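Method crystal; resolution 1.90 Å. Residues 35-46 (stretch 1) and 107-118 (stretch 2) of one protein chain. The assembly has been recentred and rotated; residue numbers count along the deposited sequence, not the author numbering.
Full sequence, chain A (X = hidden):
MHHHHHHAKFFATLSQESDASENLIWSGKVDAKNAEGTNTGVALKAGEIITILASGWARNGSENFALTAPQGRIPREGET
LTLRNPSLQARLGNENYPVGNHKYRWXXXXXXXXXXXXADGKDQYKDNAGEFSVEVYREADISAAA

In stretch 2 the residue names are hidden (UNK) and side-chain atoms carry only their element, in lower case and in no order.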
# COMPACT_ATOMS: atom_id res chain seq x y z
N ALA A 35 3.96 21.01 -2.13
CA ALA A 35 5.15 20.87 -1.29
C ALA A 35 4.82 20.94 0.19
O ALA A 35 5.55 20.38 1.02
CB ALA A 35 6.17 21.95 -1.65
N GLU A 36 3.73 21.61 0.56
CA GLU A 36 3.35 21.74 1.95
C GLU A 36 2.52 20.57 2.46
O GLU A 36 2.31 20.46 3.67
CB GLU A 36 2.57 23.04 2.17
CG GLU A 36 3.45 24.28 2.26
CD GLU A 36 3.99 24.73 0.91
OE1 GLU A 36 3.24 24.64 -0.09
OE2 GLU A 36 5.16 25.16 0.85
N GLY A 37 2.06 19.70 1.56
CA GLY A 37 1.29 18.55 1.96
C GLY A 37 -0.13 18.90 2.36
O GLY A 37 -0.60 20.04 2.22
N THR A 38 -0.83 17.88 2.85
CA THR A 38 -2.20 18.03 3.33
C THR A 38 -2.17 18.15 4.85
O THR A 38 -1.64 17.27 5.53
CB THR A 38 -3.06 16.84 2.91
OG1 THR A 38 -3.09 16.76 1.48
CG2 THR A 38 -4.48 17.00 3.45
N ASN A 39 -2.72 19.24 5.37
CA ASN A 39 -2.92 19.39 6.81
C ASN A 39 -4.19 18.63 7.18
O ASN A 39 -5.30 19.09 6.87
CB ASN A 39 -3.01 20.86 7.19
CG ASN A 39 -3.28 21.07 8.67
OD1 ASN A 39 -3.43 20.12 9.43
ND2 ASN A 39 -3.36 22.33 9.08
N THR A 40 -4.03 17.47 7.82
CA THR A 40 -5.19 16.66 8.17
C THR A 40 -6.02 17.29 9.28
O THR A 40 -7.19 16.91 9.45
CB THR A 40 -4.76 15.26 8.62
OG1 THR A 40 -4.15 15.34 9.92
CG2 THR A 40 -3.80 14.62 7.63
N GLY A 41 -5.45 18.21 10.05
CA GLY A 41 -6.15 18.77 11.18
C GLY A 41 -6.28 17.84 12.37
O GLY A 41 -6.91 18.22 13.37
N VAL A 42 -5.70 16.64 12.30
CA VAL A 42 -5.74 15.69 13.40
C VAL A 42 -4.70 16.12 14.42
O VAL A 42 -3.50 16.09 14.15
CB VAL A 42 -5.49 14.26 12.91
CG1 VAL A 42 -5.38 13.30 14.10
CG2 VAL A 42 -6.60 13.83 11.96
N ALA A 43 -5.15 16.55 15.60
CA ALA A 43 -4.27 16.97 16.68
C ALA A 43 -3.86 15.74 17.48
O ALA A 43 -4.69 15.15 18.18
CB ALA A 43 -4.96 18.00 17.56
N LEU A 44 -2.60 15.35 17.37
CA LEU A 44 -2.09 14.18 18.05
C LEU A 44 -1.33 14.57 19.31
O LEU A 44 -0.78 15.67 19.41
CB LEU A 44 -1.15 13.38 17.14
CG LEU A 44 -1.76 12.78 15.87
CD1 LEU A 44 -0.64 12.29 14.96
CD2 LEU A 44 -2.72 11.66 16.21
N LYS A 45 -1.32 13.66 20.28
CA LYS A 45 -0.50 13.80 21.47
C LYS A 45 0.45 12.61 21.56
O LYS A 45 0.10 11.50 21.15
CB LYS A 45 -1.35 13.91 22.73
CG LYS A 45 -2.09 15.24 22.86
CD LYS A 45 -2.77 15.44 24.22
CE LYS A 45 -1.88 15.06 25.41
NZ LYS A 45 -2.61 15.17 26.71
N ALA A 46 1.65 12.87 22.07
CA ALA A 46 2.64 11.82 22.21
C ALA A 46 2.05 10.62 22.95
O ALA A 46 1.36 10.78 23.96
CB ALA A 46 3.86 12.35 22.97
N UNK A 107 3.12 4.46 17.38
CA UNK A 107 3.06 5.22 18.62
C UNK A 107 3.60 6.61 18.34
O UNK A 107 4.81 6.79 18.15
o UNK A 107 3.56 5.18 20.98
c UNK A 107 3.81 4.53 19.74
N UNK A 108 2.71 7.60 18.34
CA UNK A 108 3.06 8.96 17.94
C UNK A 108 4.16 9.49 18.85
O UNK A 108 4.02 9.44 20.09
c UNK A 108 2.18 11.29 17.62
c UNK A 108 0.72 9.33 17.07
c UNK A 108 1.81 9.87 17.99
N UNK A 109 5.27 9.99 18.30
CA UNK A 109 6.39 10.38 19.17
C UNK A 109 6.32 11.79 19.72
O UNK A 109 7.04 12.11 20.67
c UNK A 109 5.62 10.06 16.87
c UNK A 109 7.61 10.21 18.24
c UNK A 109 7.07 10.51 16.87
N UNK A 110 5.47 12.65 19.15
CA UNK A 110 5.43 14.03 19.60
C UNK A 110 4.04 14.61 19.41
O UNK A 110 3.24 14.12 18.61
c UNK A 110 6.46 14.89 18.85
N UNK A 111 3.76 15.67 20.17
CA UNK A 111 2.48 16.36 20.09
C UNK A 111 2.49 17.34 18.92
O UNK A 111 3.46 18.07 18.70
c UNK A 111 0.64 18.49 22.79
o UNK A 111 1.40 19.42 23.14
o UNK A 111 -0.31 18.10 23.51
c UNK A 111 2.21 17.10 21.39
c UNK A 111 0.87 17.82 21.45
N UNK A 112 1.40 17.35 18.17
CA UNK A 112 1.29 18.25 17.04
C UNK A 112 0.16 17.82 16.12
O UNK A 112 -0.51 16.81 16.35
N UNK A 113 -0.03 18.61 15.08
CA UNK A 113 -1.03 18.33 14.06
C UNK A 113 -0.38 17.56 12.91
O UNK A 113 0.71 17.91 12.45
c UNK A 113 -2.71 19.31 12.47
o UNK A 113 -2.28 20.32 14.62
c UNK A 113 -1.66 19.62 13.54
N UNK A 114 -1.07 16.51 12.46
CA UNK A 114 -0.52 15.61 11.46
C UNK A 114 -0.67 16.20 10.06
O UNK A 114 -1.77 16.57 9.64
c UNK A 114 -1.23 14.26 11.53
c UNK A 114 0.56 12.83 10.54
c UNK A 114 -1.81 12.02 10.54
c UNK A 114 -0.90 13.24 10.44
N UNK A 115 0.44 16.27 9.34
CA UNK A 115 0.46 16.58 7.92
C UNK A 115 0.95 15.35 7.16
O UNK A 115 1.81 14.61 7.65
o UNK A 115 0.69 18.98 8.06
c UNK A 115 1.36 17.78 7.64
c UNK A 115 1.69 17.89 6.15
N UNK A 116 0.37 15.13 5.99
CA UNK A 116 0.78 14.06 5.09
C UNK A 116 1.20 14.72 3.78
O UNK A 116 0.49 15.58 3.26
c UNK A 116 -0.82 12.36 6.15
c UNK A 116 0.20 11.32 6.58
c UNK A 116 -0.36 13.06 4.87
c UNK A 116 -2.19 11.73 5.98
N UNK A 117 2.36 14.33 3.26
CA UNK A 117 2.90 15.00 2.09
C UNK A 117 3.59 14.00 1.17
O UNK A 117 4.01 12.92 1.59
c UNK A 117 3.87 16.15 2.49
c UNK A 117 6.61 14.93 4.81
c UNK A 117 7.70 14.88 3.95
c UNK A 117 5.21 15.69 3.00
c UNK A 117 6.31 15.64 2.16
c UNK A 117 7.54 15.23 2.63
c UNK A 117 5.38 15.34 4.33
N UNK A 118 3.63 14.38 -0.11
CA UNK A 118 4.37 13.66 -1.14
C UNK A 118 5.81 14.15 -1.14
O UNK A 118 6.06 15.36 -1.16
c UNK A 118 5.35 13.85 -4.41
c UNK A 118 4.40 13.19 -3.64
c UNK A 118 4.09 11.88 -3.96
c UNK A 118 4.72 11.24 -5.01
c UNK A 118 5.98 13.22 -5.47
c UNK A 118 5.66 11.91 -5.77
c UNK A 118 3.72 13.89 -2.50

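Position 107 carries one carbon and then one oxygen, and touches nothing on stretch 1: Ser 107. Position 108 has three carbons, one bearing the other two, the beta-branched form of Val 108; its CG2 lies 3.9 Å from CD1 of Leu 44, an apolar contact outside the paired strands, in which much of Val 108 is covered. At position 109 three carbons close a ring onto the backbone nitrogen, which only proline does; the CA-to-CB bond of Pro 109 points away from stretch 1. Position 110 has a single carbon, also directed away, and is Ala 110. Its carbonyl O is buried by the contact without a partner, a cost paid just before the strand begins.

Position 111 has three carbons in a row, the third carrying two oxygens, a carboxylate on a three-carbon chain, which makes it Glu 111, extended with chi1 and chi2 both t. Its OE2 comes 3.4 Å from CG of Lys 45, so the contact is with the aliphatic part of the lysine. Position 112 has no side-chain atoms and is Gly 112. Its backbone does the work: Leu 44 N donates to Gly 112 O at 2.7 Å, and Gly 112 N returns a bond to Leu 44 O at 3.0 Å.

Position 113 has one carbon bearing an oxygen and a carbon, the mark of Thr 113, whose CG2 sits 3.2 Å from OD1 of Asn 39. Position 114 has four carbons forked at the second: Leu 114. Its CB packs 4.0 Å from CD1 of Leu 44, and its N donates to Val 42 O at 3.0 Å. Position 115 repeats the pattern of 113 and is Thr 115, with CG2 3.6 Å from Glu 36 O. Position 116, again four carbons forked at the second, is Leu 116; its CD1 meets CG2 of Thr 40 at 3.7 Å.

Positions 117 and 118 each have one carbon leading to a six-carbon ring, Phe 117 and Phe 118. Both rings lead away, but CB of Phe 117 is 3.6 Å from CA of Gly 37, where a CB would clash with it.

The contact is an antiparallel ladder with regular bonding at both ends, Thr 38 with Leu 116 and Leu 44 with Gly 112. Between them a bulge shifts the register by two. Leu 114 O holds it by accepting from Thr 40 N at 3.0 Å and from Thr 40 OG1 at 2.7 Å, while Asn 39 OD1 accepts from Gly 41 N at 2.8 Å, bracing the bulge from within stretch 1.

Stretch 2, residues 107-118: SVPAEGTLTLFF
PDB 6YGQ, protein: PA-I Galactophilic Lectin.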